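Local coordinates for serine acetyltransferase (Neisseria gonorrhoeae, PDB 6WYE), which probably catalyses transfer of the acetyl group of acetyl-CoA to L-serine, giving O-acetyl-L-serine in the first step of L-cysteine biosynthesis, at residues 71-76 with 126-131; 107-112 with 138-143; 132-137 with 163-168. One frame throughout, in Å; residues are numbered along the deposited sequence.

Contact 1 (71-76 with 126-131); sequences AYHLSS and PLLYFK
In the helical N-terminal domain of this serine acetyltransferase, H73 on helix 66-78 reaches across to the backbone of L127 and L128, where helix 124-129 runs out. L127 comes first. Its carbonyl oxygen lies 3.6 Å from H73 CD2, at the edge of the imidazole. If the helix ran on, K131 N would take that oxygen, but the two atoms, L127 O and K131 N, are 7.5 Å apart, and it is H134 of helix 131-147 that bonds this oxygen instead. L128 comes next and carries most of the contact. H73 can reach it because its CG is anti to the backbone N (chi1 -160°), which carries the ring outward from helix 66-78. NE2 of H73 donates to L128 O over 2.9 Å, at an N-H...O angle of 162°, with that oxygen close to the ring plane. The L128 CD2 methyl lies over one face of the same ring, toward the rim, in a CH-pi contact 4.1 Å from the centroid. Two neighbouring carbonyls at one helix end are thus each taken by a histidine; the H73 and H134 rings themselves meet with their planes at about 80°. Nearer the backbone, L128 CB sits over the centre of the Y129 ring. At the end of the segment, K131 NZ is hydrogen-bonded to T185 OG1 of this chain and to the carbonyl oxygen of S162 of a second subunit.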
ATOM      1  N   ALA A  71       8.040 -17.240  11.006  1.00 28.89           N
ATOM      2  CA  ALA A  71       6.656 -17.061  10.575  1.00 32.67           C
ATOM      3  C   ALA A  71       6.372 -15.604  10.252  1.00 30.91           C
ATOM      4  O   ALA A  71       5.697 -15.296   9.260  1.00 28.40           O
ATOM      5  CB  ALA A  71       5.694 -17.559  11.659  1.00 33.09           C
ATOM      6  N   TYR A  72       6.888 -14.691  11.079  1.00 28.44           N
ATOM      7  CA  TYR A  72       6.665 -13.266  10.853  1.00 30.14           C
ATOM      8  C   TYR A  72       7.326 -12.804   9.558  1.00 30.46           C
ATOM      9  O   TYR A  72       6.697 -12.138   8.731  1.00 30.01           O
ATOM     10  CB  TYR A  72       7.186 -12.471  12.047  1.00 31.90           C
ATOM     11  CG  TYR A  72       6.760 -11.025  12.093  1.00 32.22           C
ATOM     12  CD1 TYR A  72       5.566 -10.654  12.693  1.00 35.22           C
ATOM     13  CD2 TYR A  72       7.568 -10.025  11.567  1.00 31.92           C
ATOM     14  CE1 TYR A  72       5.177  -9.318  12.755  1.00 36.21           C
ATOM     15  CE2 TYR A  72       7.195  -8.684  11.638  1.00 33.24           C
ATOM     16  CZ  TYR A  72       6.004  -8.341  12.229  1.00 37.25           C
ATOM     17  OH  TYR A  72       5.628  -7.021  12.289  1.00 44.65           O
ATOM     18  N   HIS A  73       8.579 -13.151   9.367  1.00 29.32           N
ATOM     19  CA  HIS A  73       9.314 -12.686   8.167  1.00 31.23           C
ATOM     20  C   HIS A  73       8.740 -13.305   6.896  1.00 32.83           C
ATOM     21  O   HIS A  73       8.584 -12.596   5.945  1.00 33.91           O
ATOM     22  CB  HIS A  73      10.795 -12.981   8.315  1.00 29.77           C
ATOM     23  CG  HIS A  73      11.688 -12.181   7.443  1.00 27.09           C
ATOM     24  ND1 HIS A  73      11.491 -10.871   7.199  1.00 27.34           N
ATOM     25  CD2 HIS A  73      12.810 -12.516   6.801  1.00 24.66           C
ATOM     26  CE1 HIS A  73      12.453 -10.433   6.449  1.00 25.87           C
ATOM     27  NE2 HIS A  73      13.254 -11.412   6.184  1.00 24.94           N
ATOM     28  N   LEU A  74       8.455 -14.590   6.919  1.00 30.43           N
ATOM     29  CA  LEU A  74       7.896 -15.237   5.733  1.00 28.17           C
ATOM     30  C   LEU A  74       6.550 -14.638   5.350  1.00 30.08           C
ATOM     31  O   LEU A  74       6.277 -14.406   4.165  1.00 29.41           O
ATOM     32  CB  LEU A  74       7.744 -16.743   5.972  1.00 28.85           C
ATOM     33  CG  LEU A  74       9.027 -17.566   6.065  1.00 28.58           C
ATOM     34  CD1 LEU A  74       8.691 -19.051   6.161  1.00 29.03           C
ATOM     35  CD2 LEU A  74       9.923 -17.277   4.857  1.00 27.99           C
ATOM     36  N   SER A  75       5.691 -14.378   6.339  1.00 27.88           N
ATOM     37  CA  SER A  75       4.399 -13.791   6.008  1.00 29.03           C
ATOM     38  C   SER A  75       4.570 -12.385   5.455  1.00 29.78           C
ATOM     39  O   SER A  75       3.818 -11.979   4.558  1.00 33.29           O
ATOM     40  CB  SER A  75       3.477 -13.805   7.231  1.00 31.27           C
ATOM     41  OG  SER A  75       3.950 -12.913   8.227  1.00 33.89           O
ATOM     42  N   SER A  76       5.570 -11.644   5.946  1.00 34.11           N
ATOM     43  CA  SER A  76       5.945 -10.387   5.306  1.00 39.21           C
ATOM     44  C   SER A  76       6.242 -10.595   3.818  1.00 40.32           C
ATOM     45  O   SER A  76       5.824  -9.795   2.976  1.00 38.99           O
ATOM     46  CB  SER A  76       7.119  -9.739   6.063  1.00 42.82           C
ATOM     47  OG  SER A  76       8.376 -10.059   5.503  1.00 44.85           O
ATOM     48  N   PRO A 126      21.249 -15.507   6.485  1.00 35.39           N
ATOM     49  CA  PRO A 126      20.253 -16.255   5.692  1.00 34.80           C
ATOM     50  C   PRO A 126      18.849 -16.135   6.244  1.00 33.27           C
ATOM     51  O   PRO A 126      17.886 -16.107   5.461  1.00 29.28           O
ATOM     52  CB  PRO A 126      20.751 -17.711   5.736  1.00 31.15           C
ATOM     53  CG  PRO A 126      21.694 -17.775   6.894  1.00 33.61           C
ATOM     54  CD  PRO A 126      22.287 -16.403   7.047  1.00 34.54           C
ATOM     55  N   LEU A 127      18.707 -16.100   7.574  1.00 31.12           N
ATOM     56  CA  LEU A 127      17.382 -15.993   8.183  1.00 30.83           C
ATOM     57  C   LEU A 127      16.615 -14.806   7.606  1.00 29.14           C
ATOM     58  O   LEU A 127      15.434 -14.917   7.257  1.00 28.13           O
ATOM     59  CB  LEU A 127      17.500 -15.866   9.712  1.00 27.90           C
ATOM     60  CG  LEU A 127      16.184 -15.473  10.397  1.00 30.18           C
ATOM     61  CD1 LEU A 127      15.114 -16.535  10.173  1.00 32.74           C
ATOM     62  CD2 LEU A 127      16.346 -15.210  11.884  1.00 31.93           C
ATOM     63  N   LEU A 128      17.279 -13.660   7.497  1.00 29.28           N
ATOM     64  CA  LEU A 128      16.617 -12.442   7.048  1.00 33.22           C
ATOM     65  C   LEU A 128      16.772 -12.160   5.562  1.00 29.51           C
ATOM     66  O   LEU A 128      15.879 -11.543   4.978  1.00 31.33           O
ATOM     67  CB  LEU A 128      17.149 -11.233   7.837  1.00 30.01           C
ATOM     68  CG  LEU A 128      16.856 -11.317   9.331  1.00 29.21           C
ATOM     69  CD1 LEU A 128      17.478 -10.156  10.119  1.00 28.27           C
ATOM     70  CD2 LEU A 128      15.350 -11.396   9.553  1.00 32.07           C
ATOM     71  N   TYR A 129      17.870 -12.582   4.923  1.00 24.91           N
ATOM     72  CA  TYR A 129      18.198 -12.027   3.616  1.00 27.26           C
ATOM     73  C   TYR A 129      18.515 -13.034   2.518  1.00 26.16           C
ATOM     74  O   TYR A 129      18.863 -12.600   1.414  1.00 27.02           O
ATOM     75  CB  TYR A 129      19.385 -11.052   3.737  1.00 25.70           C
ATOM     76  CG  TYR A 129      19.209 -10.021   4.855  1.00 26.57           C
ATOM     77  CD1 TYR A 129      18.163  -9.100   4.818  1.00 28.38           C
ATOM     78  CD2 TYR A 129      20.077  -9.987   5.935  1.00 30.61           C
ATOM     79  CE1 TYR A 129      17.985  -8.165   5.808  1.00 28.58           C
ATOM     80  CE2 TYR A 129      19.920  -9.044   6.955  1.00 31.92           C
ATOM     81  CZ  TYR A 129      18.879  -8.142   6.886  1.00 33.94           C
ATOM     82  OH  TYR A 129      18.717  -7.231   7.897  1.00 32.42           O
ATOM     83  N   PHE A 130      18.425 -14.347   2.767  1.00 26.10           N
ATOM     84  CA  PHE A 130      18.723 -15.341   1.728  1.00 27.15           C
ATOM     85  C   PHE A 130      17.422 -15.940   1.208  1.00 26.38           C
ATOM     86  O   PHE A 130      16.761 -16.715   1.904  1.00 27.89           O
ATOM     87  CB  PHE A 130      19.658 -16.443   2.231  1.00 29.20           C
ATOM     88  CG  PHE A 130      21.118 -16.046   2.274  1.00 27.90           C
ATOM     89  CD1 PHE A 130      21.500 -14.720   2.143  1.00 30.09           C
ATOM     90  CD2 PHE A 130      22.107 -17.010   2.467  1.00 31.23           C
ATOM     91  CE1 PHE A 130      22.839 -14.355   2.196  1.00 29.72           C
ATOM     92  CE2 PHE A 130      23.438 -16.663   2.515  1.00 29.77           C
ATOM     93  CZ  PHE A 130      23.815 -15.334   2.395  1.00 31.20           C
ATOM     94  N   LYS A 131      17.085 -15.599  -0.042  1.00 26.46           N
ATOM     95  CA  LYS A 131      15.832 -16.007  -0.671  1.00 26.67           C
ATOM     96  C   LYS A 131      15.677 -17.529  -0.751  1.00 27.16           C
ATOM     97  O   LYS A 131      14.554 -18.035  -0.673  1.00 26.04           O
ATOM     98  CB  LYS A 131      15.803 -15.387  -2.075  1.00 28.36           C
ATOM     99  CG  LYS A 131      14.681 -15.720  -2.973  1.00 32.45           C
ATOM    100  CD  LYS A 131      14.719 -14.788  -4.222  1.00 30.15           C
ATOM    101  CE  LYS A 131      15.671 -15.296  -5.316  1.00 26.14           C
ATOM    102  NZ  LYS A 131      15.433 -14.584  -6.624  1.00 28.30           N
TER

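Contact 2 (107-112 with 138-143); sequences EADLKA and AHRINH
D109 OD2 is gripped by two groups of helix 131-147: the guanidinium of R140 and the side-chain amide of Q137. The R140 bond is a salt bridge, NH2 to OD2, 2.8 Å long and nearly straight at 177°. The carboxylate oxygen lies in the guanidinium plane, at its edge, while NH2 comes to it on the syn side. The two flat groups are nonetheless turned 45° against each other. The helices stand well apart, D109 CA being 11.7 Å from R140 CA, and the gap is bridged by an arginine chain extended from CG to NE that comes from the direction opposite to D109, its guanidinium then turned (chi4 -72°) to bring NH2 to OD2. Q137 locks the pair: its NE2 holds OD2 and its OE1 takes R140 NE, which should fix the rotation of both the carboxylate and the guanidinium. Neither charge ends there, for D109 OD1 accepts from L179 N, and R140 NH2 also donates to G176 O. In this buried setting the pairing probably keeps both side chains ionised. The result is a salt-bridge network joining two helices of the N-terminal domain to an early turn of the left-handed parallel beta-helix of the hexapeptide-repeat transferases.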
ATOM      1  N   GLU A 107      16.458 -25.081  11.933  1.00 35.67           N
ATOM      2  CA  GLU A 107      17.748 -24.923  12.600  1.00 37.62           C
ATOM      3  C   GLU A 107      18.853 -25.662  11.861  1.00 35.12           C
ATOM      4  O   GLU A 107      19.965 -25.139  11.709  1.00 32.63           O
ATOM      5  CB  GLU A 107      17.661 -25.419  14.049  1.00 43.29           C
ATOM      6  CG  GLU A 107      16.569 -24.732  14.861  1.00 48.80           C
ATOM      7  CD  GLU A 107      16.958 -24.518  16.318  1.00 53.88           C
ATOM      8  OE1 GLU A 107      18.020 -25.031  16.747  1.00 53.95           O
ATOM      9  OE2 GLU A 107      16.181 -23.850  17.038  1.00 56.37           O
ATOM     10  N   ALA A 108      18.581 -26.888  11.412  1.00 37.21           N
ATOM     11  CA  ALA A 108      19.598 -27.616  10.655  1.00 36.26           C
ATOM     12  C   ALA A 108      19.998 -26.847   9.401  1.00 35.66           C
ATOM     13  O   ALA A 108      21.183 -26.764   9.058  1.00 35.36           O
ATOM     14  CB  ALA A 108      19.081 -29.008  10.291  1.00 36.76           C
ATOM     15  N   ASP A 109      19.016 -26.260   8.715  1.00 34.73           N
ATOM     16  CA  ASP A 109      19.298 -25.504   7.498  1.00 34.07           C
ATOM     17  C   ASP A 109      20.202 -24.308   7.772  1.00 31.08           C
ATOM     18  O   ASP A 109      21.133 -24.040   7.004  1.00 28.74           O
ATOM     19  CB  ASP A 109      17.979 -25.051   6.857  1.00 33.26           C
ATOM     20  CG  ASP A 109      17.222 -26.197   6.206  1.00 33.70           C
ATOM     21  OD1 ASP A 109      17.706 -27.351   6.276  1.00 34.04           O
ATOM     22  OD2 ASP A 109      16.141 -25.953   5.613  1.00 36.92           O
ATOM     23  N   LEU A 110      19.932 -23.558   8.847  1.00 30.53           N
ATOM     24  CA  LEU A 110      20.754 -22.387   9.139  1.00 31.93           C
ATOM     25  C   LEU A 110      22.193 -22.795   9.417  1.00 35.82           C
ATOM     26  O   LEU A 110      23.140 -22.161   8.924  1.00 37.45           O
ATOM     27  CB  LEU A 110      20.162 -21.600  10.322  1.00 33.20           C
ATOM     28  CG  LEU A 110      18.891 -20.809   9.995  1.00 34.72           C
ATOM     29  CD1 LEU A 110      18.174 -20.344  11.264  1.00 34.35           C
ATOM     30  CD2 LEU A 110      19.246 -19.612   9.126  1.00 33.65           C
ATOM     31  N   LYS A 111      22.378 -23.877  10.180  1.00 37.40           N
ATOM     32  CA  LYS A 111      23.722 -24.383  10.434  1.00 39.18           C
ATOM     33  C   LYS A 111      24.378 -24.857   9.144  1.00 37.16           C
ATOM     34  O   LYS A 111      25.569 -24.615   8.919  1.00 37.02           O
ATOM     35  CB  LYS A 111      23.662 -25.520  11.461  1.00 40.65           C
ATOM     36  CG  LYS A 111      23.437 -25.056  12.893  1.00 42.18           C
ATOM     37  CD  LYS A 111      22.979 -26.213  13.792  1.00 45.35           C
ATOM     38  CE  LYS A 111      22.829 -25.774  15.251  1.00 45.78           C
ATOM     39  N   ALA A 112      23.611 -25.523   8.275  1.00 37.21           N
ATOM     40  CA  ALA A 112      24.160 -25.963   6.996  1.00 36.05           C
ATOM     41  C   ALA A 112      24.648 -24.783   6.163  1.00 35.63           C
ATOM     42  O   ALA A 112      25.731 -24.840   5.563  1.00 33.70           O
ATOM     43  CB  ALA A 112      23.118 -26.779   6.223  1.00 34.28           C
ATOM     44  N   ALA A 138       9.333 -21.668   3.566  1.00 27.66           N
ATOM     45  CA  ALA A 138       7.958 -21.483   3.113  1.00 28.00           C
ATOM     46  C   ALA A 138       7.398 -22.789   2.571  1.00 30.49           C
ATOM     47  O   ALA A 138       6.226 -23.110   2.800  1.00 32.88           O
ATOM     48  CB  ALA A 138       7.870 -20.389   2.046  1.00 28.52           C
ATOM     49  N   HIS A 139       8.221 -23.567   1.856  1.00 28.90           N
ATOM     50  CA  HIS A 139       7.696 -24.829   1.332  1.00 30.15           C
ATOM     51  C   HIS A 139       7.382 -25.816   2.450  1.00 29.44           C
ATOM     52  O   HIS A 139       6.348 -26.490   2.412  1.00 31.24           O
ATOM     53  CB  HIS A 139       8.655 -25.488   0.353  1.00 32.21           C
ATOM     54  CG  HIS A 139       8.311 -26.928   0.112  1.00 34.54           C
ATOM     55  ND1 HIS A 139       7.214 -27.311  -0.633  1.00 36.14           N
ATOM     56  CD2 HIS A 139       8.842 -28.070   0.612  1.00 35.51           C
ATOM     57  CE1 HIS A 139       7.120 -28.629  -0.627  1.00 37.33           C
ATOM     58  NE2 HIS A 139       8.098 -29.112   0.121  1.00 35.60           N
ATOM     59  N   ARG A 140       8.259 -25.915   3.450  1.00 29.92           N
ATOM     60  CA  ARG A 140       7.998 -26.819   4.570  1.00 32.44           C
ATOM     61  C   ARG A 140       6.633 -26.545   5.184  1.00 34.19           C
ATOM     62  O   ARG A 140       5.829 -27.464   5.385  1.00 35.89           O
ATOM     63  CB  ARG A 140       9.092 -26.675   5.632  1.00 32.35           C
ATOM     64  CG  ARG A 140      10.457 -27.121   5.216  1.00 32.44           C
ATOM     65  CD  ARG A 140      11.396 -27.136   6.428  1.00 31.52           C
ATOM     66  NE  ARG A 140      12.797 -27.204   6.026  1.00 34.11           N
ATOM     67  CZ  ARG A 140      13.372 -28.290   5.512  1.00 35.21           C
ATOM     68  NH1 ARG A 140      12.670 -29.407   5.346  1.00 32.59           N
ATOM     69  NH2 ARG A 140      14.651 -28.265   5.171  1.00 34.72           N
ATOM     70  N   ILE A 141       6.330 -25.272   5.453  1.00 33.84           N
ATOM     71  CA  ILE A 141       4.990 -24.937   5.938  1.00 35.36           C
ATOM     72  C   ILE A 141       3.946 -25.248   4.872  1.00 35.16           C
ATOM     73  O   ILE A 141       2.889 -25.829   5.162  1.00 33.70           O
ATOM     74  CB  ILE A 141       4.928 -23.461   6.372  1.00 37.90           C
ATOM     75  CG1 ILE A 141       6.004 -23.177   7.421  1.00 37.22           C
ATOM     76  CG2 ILE A 141       3.540 -23.128   6.910  1.00 39.24           C
ATOM     77  CD1 ILE A 141       6.125 -21.708   7.792  1.00 40.10           C
ATOM     78  N   ASN A 142       4.229 -24.883   3.616  1.00 36.45           N
ATOM     79  CA  ASN A 142       3.287 -25.170   2.536  1.00 35.56           C
ATOM     80  C   ASN A 142       2.971 -26.655   2.459  1.00 37.46           C
ATOM     81  O   ASN A 142       1.809 -27.042   2.266  1.00 35.71           O
ATOM     82  CB  ASN A 142       3.837 -24.686   1.195  1.00 36.68           C
ATOM     83  CG  ASN A 142       2.778 -24.006   0.367  1.00 39.46           C
ATOM     84  OD1 ASN A 142       1.889 -23.352   0.914  1.00 37.72           O
ATOM     85  ND2 ASN A 142       2.848 -24.164  -0.954  1.00 38.31           N
ATOM     86  N   HIS A 143       3.992 -27.497   2.625  1.00 34.43           N
ATOM     87  CA  HIS A 143       3.786 -28.938   2.592  1.00 36.54           C
ATOM     88  C   HIS A 143       2.851 -29.380   3.710  1.00 38.25           C
ATOM     89  O   HIS A 143       1.953 -30.202   3.489  1.00 40.51           O
ATOM     90  CB  HIS A 143       5.138 -29.650   2.692  1.00 34.43           C
ATOM     91  CG  HIS A 143       5.061 -31.130   2.500  1.00 38.38           C
ATOM     92  ND1 HIS A 143       4.499 -31.710   1.381  1.00 40.15           N
ATOM     93  CD2 HIS A 143       5.485 -32.153   3.280  1.00 40.18           C
ATOM     94  CE1 HIS A 143       4.583 -33.024   1.481  1.00 40.54           C
ATOM     95  NE2 HIS A 143       5.175 -33.320   2.625  1.00 39.32           N
TER

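Contact 3 (132-137 with 163-168); sequences GFHAIQ and EVFGVD
F165, the last residue of helix 151-165, packs its ring against H134 and A135 of helix 131-147, just where the chain leaves the helical domain for the left-handed parallel beta-helix. The ring reaches across with CG anti to its own carbonyl carbon (chi1 -60°), and it is shared between two neighbours. CZ, at its tip, rests 3.6 Å from H134 CB, while CD2, beside CG, is 3.7 Å from A135 CA and 3.8 Å from A135 CB. H134 meets the phenyl mainly through CB. With chi1 at -59° the imidazole swings away from F165, its polar end occupied with L127 O, while CB touches the phenyl. The small side chain of A135 lets both F165 and V167 come close to the helix. Between those two, G166 adopts positive phi and ends helix 151-165, and past it V167 turns back toward A135. F165 does not rest on this helix alone; its ring also packs on K77 and L78 of helix 66-78, and E163 of a second subunit touches it. No hydrogen bond crosses between 132-137 and 163-168; the joint is made by van der Waals packing. V167 completes it: with CG1 anti to the backbone N (chi1 170°), the side chain sets CB, CG1 and CG2 all about 3.9 Å from A135 CB.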
ATOM      1  N   GLY A 132      16.779 -18.271  -0.927  1.00 26.84           N
ATOM      2  CA  GLY A 132      16.678 -19.726  -0.987  1.00 27.64           C
ATOM      3  C   GLY A 132      16.298 -20.346   0.349  1.00 29.01           C
ATOM      4  O   GLY A 132      15.518 -21.304   0.404  1.00 30.20           O
ATOM      5  N   PHE A 133      16.835 -19.802   1.441  1.00 28.87           N
ATOM      6  CA  PHE A 133      16.389 -20.207   2.770  1.00 28.54           C
ATOM      7  C   PHE A 133      14.908 -19.882   2.988  1.00 28.39           C
ATOM      8  O   PHE A 133      14.155 -20.710   3.519  1.00 31.40           O
ATOM      9  CB  PHE A 133      17.262 -19.527   3.829  1.00 31.41           C
ATOM     10  CG  PHE A 133      16.774 -19.744   5.223  1.00 30.22           C
ATOM     11  CD1 PHE A 133      17.077 -20.927   5.892  1.00 28.55           C
ATOM     12  CD2 PHE A 133      15.995 -18.783   5.861  1.00 29.26           C
ATOM     13  CE1 PHE A 133      16.624 -21.150   7.174  1.00 29.80           C
ATOM     14  CE2 PHE A 133      15.527 -18.995   7.151  1.00 30.65           C
ATOM     15  CZ  PHE A 133      15.841 -20.187   7.808  1.00 34.20           C
ATOM     16  N   HIS A 134      14.460 -18.690   2.580  1.00 27.08           N
ATOM     17  CA  HIS A 134      13.044 -18.359   2.721  1.00 26.83           C
ATOM     18  C   HIS A 134      12.170 -19.341   1.942  1.00 25.74           C
ATOM     19  O   HIS A 134      11.169 -19.846   2.464  1.00 26.65           O
ATOM     20  CB  HIS A 134      12.775 -16.925   2.244  1.00 25.33           C
ATOM     21  CG  HIS A 134      13.559 -15.889   2.984  1.00 28.14           C
ATOM     22  ND1 HIS A 134      14.038 -14.748   2.382  1.00 28.14           N
ATOM     23  CD2 HIS A 134      13.961 -15.830   4.278  1.00 27.86           C
ATOM     24  CE1 HIS A 134      14.706 -14.029   3.271  1.00 28.62           C
ATOM     25  NE2 HIS A 134      14.669 -14.661   4.430  1.00 28.21           N
ATOM     26  N   ALA A 135      12.550 -19.647   0.698  1.00 26.50           N
ATOM     27  CA  ALA A 135      11.701 -20.501  -0.133  1.00 27.50           C
ATOM     28  C   ALA A 135      11.587 -21.904   0.449  1.00 29.14           C
ATOM     29  O   ALA A 135      10.496 -22.490   0.459  1.00 30.93           O
ATOM     30  CB  ALA A 135      12.243 -20.570  -1.561  1.00 23.07           C
ATOM     31  N   ILE A 136      12.705 -22.454   0.938  1.00 24.72           N
ATOM     32  CA  ILE A 136      12.690 -23.789   1.525  1.00 27.51           C
ATOM     33  C   ILE A 136      11.737 -23.833   2.712  1.00 29.61           C
ATOM     34  O   ILE A 136      10.910 -24.742   2.834  1.00 31.73           O
ATOM     35  CB  ILE A 136      14.115 -24.204   1.957  1.00 30.16           C
ATOM     36  CG1 ILE A 136      15.034 -24.470   0.761  1.00 29.65           C
ATOM     37  CG2 ILE A 136      14.075 -25.424   2.887  1.00 29.15           C
ATOM     38  CD1 ILE A 136      14.510 -25.492  -0.191  1.00 35.32           C
ATOM     39  N   GLN A 137      11.873 -22.872   3.630  1.00 30.89           N
ATOM     40  CA  GLN A 137      11.044 -22.891   4.830  1.00 31.40           C
ATOM     41  C   GLN A 137       9.590 -22.597   4.497  1.00 31.23           C
ATOM     42  O   GLN A 137       8.689 -23.193   5.095  1.00 34.00           O
ATOM     43  CB  GLN A 137      11.566 -21.907   5.879  1.00 31.87           C
ATOM     44  CG  GLN A 137      13.069 -22.011   6.230  1.00 31.53           C
ATOM     45  CD  GLN A 137      13.646 -23.414   6.106  1.00 31.69           C
ATOM     46  OE1 GLN A 137      13.016 -24.401   6.497  1.00 31.43           O
ATOM     47  NE2 GLN A 137      14.864 -23.504   5.570  1.00 31.28           N
ATOM     48  N   GLU A 163       6.349 -16.289  -7.595  1.00 26.17           N
ATOM     49  CA  GLU A 163       6.425 -14.875  -7.946  1.00 29.74           C
ATOM     50  C   GLU A 163       7.494 -14.153  -7.135  1.00 28.49           C
ATOM     51  O   GLU A 163       8.320 -13.425  -7.693  1.00 29.79           O
ATOM     52  CB  GLU A 163       5.061 -14.210  -7.736  1.00 30.54           C
ATOM     53  CG  GLU A 163       4.051 -14.543  -8.810  1.00 33.28           C
ATOM     54  CD  GLU A 163       2.716 -13.894  -8.532  1.00 40.33           C
ATOM     55  OE1 GLU A 163       2.494 -13.477  -7.370  1.00 41.15           O
ATOM     56  OE2 GLU A 163       1.901 -13.795  -9.469  1.00 43.06           O
ATOM     57  N   VAL A 164       7.491 -14.336  -5.811  1.00 25.60           N
ATOM     58  CA  VAL A 164       8.320 -13.490  -4.953  1.00 27.31           C
ATOM     59  C   VAL A 164       9.746 -13.999  -4.902  1.00 29.99           C
ATOM     60  O   VAL A 164      10.700 -13.208  -4.932  1.00 29.78           O
ATOM     61  CB  VAL A 164       7.717 -13.405  -3.535  1.00 27.16           C
ATOM     62  CG1 VAL A 164       8.675 -12.675  -2.586  1.00 29.35           C
ATOM     63  CG2 VAL A 164       6.351 -12.706  -3.571  1.00 28.34           C
ATOM     64  N   PHE A 165       9.921 -15.324  -4.832  1.00 29.01           N
ATOM     65  CA  PHE A 165      11.237 -15.926  -4.684  1.00 26.76           C
ATOM     66  C   PHE A 165      11.809 -16.450  -5.992  1.00 27.69           C
ATOM     67  O   PHE A 165      12.987 -16.801  -6.029  1.00 26.28           O
ATOM     68  CB  PHE A 165      11.198 -17.081  -3.668  1.00 26.49           C
ATOM     69  CG  PHE A 165      10.753 -16.676  -2.274  1.00 27.50           C
ATOM     70  CD1 PHE A 165      11.096 -15.440  -1.748  1.00 25.85           C
ATOM     71  CD2 PHE A 165       9.997 -17.545  -1.495  1.00 27.17           C
ATOM     72  CE1 PHE A 165      10.695 -15.072  -0.471  1.00 28.49           C
ATOM     73  CE2 PHE A 165       9.594 -17.188  -0.220  1.00 29.65           C
ATOM     74  CZ  PHE A 165       9.952 -15.945   0.302  1.00 29.61           C
ATOM     75  N   GLY A 166      11.026 -16.486  -7.069  1.00 27.75           N
ATOM     76  CA  GLY A 166      11.517 -17.112  -8.278  1.00 27.36           C
ATOM     77  C   GLY A 166      11.740 -18.601  -8.119  1.00 27.58           C
ATOM     78  O   GLY A 166      12.524 -19.182  -8.862  1.00 28.09           O
ATOM     79  N   VAL A 167      11.047 -19.231  -7.171  1.00 29.34           N
ATOM     80  CA  VAL A 167      11.229 -20.636  -6.828  1.00 28.07           C
ATOM     81  C   VAL A 167       9.879 -21.330  -6.944  1.00 27.50           C
ATOM     82  O   VAL A 167       8.888 -20.861  -6.377  1.00 27.09           O
ATOM     83  CB  VAL A 167      11.796 -20.801  -5.406  1.00 30.84           C
ATOM     84  CG1 VAL A 167      11.741 -22.264  -4.997  1.00 30.56           C
ATOM     85  CG2 VAL A 167      13.233 -20.279  -5.303  1.00 29.29           C
ATOM     86  N   ASP A 168       9.834 -22.447  -7.664  1.00 24.46           N
ATOM     87  CA  ASP A 168       8.583 -23.174  -7.861  1.00 25.71           C
ATOM     88  C   ASP A 168       8.747 -24.562  -7.254  1.00 26.30           C
ATOM     89  O   ASP A 168       9.378 -25.434  -7.854  1.00 26.25           O
ATOM     90  CB  ASP A 168       8.215 -23.232  -9.350  1.00 25.21           C
ATOM     91  CG  ASP A 168       6.846 -23.835  -9.593  1.00 29.23           C
ATOM     92  OD1 ASP A 168       6.317 -24.522  -8.693  1.00 30.52           O
ATOM     93  OD2 ASP A 168       6.282 -23.622 -10.691  1.00 29.92           O
TER

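How the contacts relate
All three contacts are buried, and helix 131-147 ties them together: contacts 2 and 3 both use it, and contact 1 involves the short helix that leads into it. Their chemistry differs. Contact 1 is a side-chain-to-backbone hydrogen bond with a CH-pi contact within the helical domain, contact 2 is ionic, and contact 3 is apolar. H134 takes part in contact 3 and bonds the backbone of contact 1; Q137 and F133, on the same segment, instead link it to contact 2, through D109 and R140 and through L110. Contacts 2 and 3 both lie toward the beta-helix. Contacts 1 and 3 also touch a second subunit, whereas no other chain reaches the segments of contact 2.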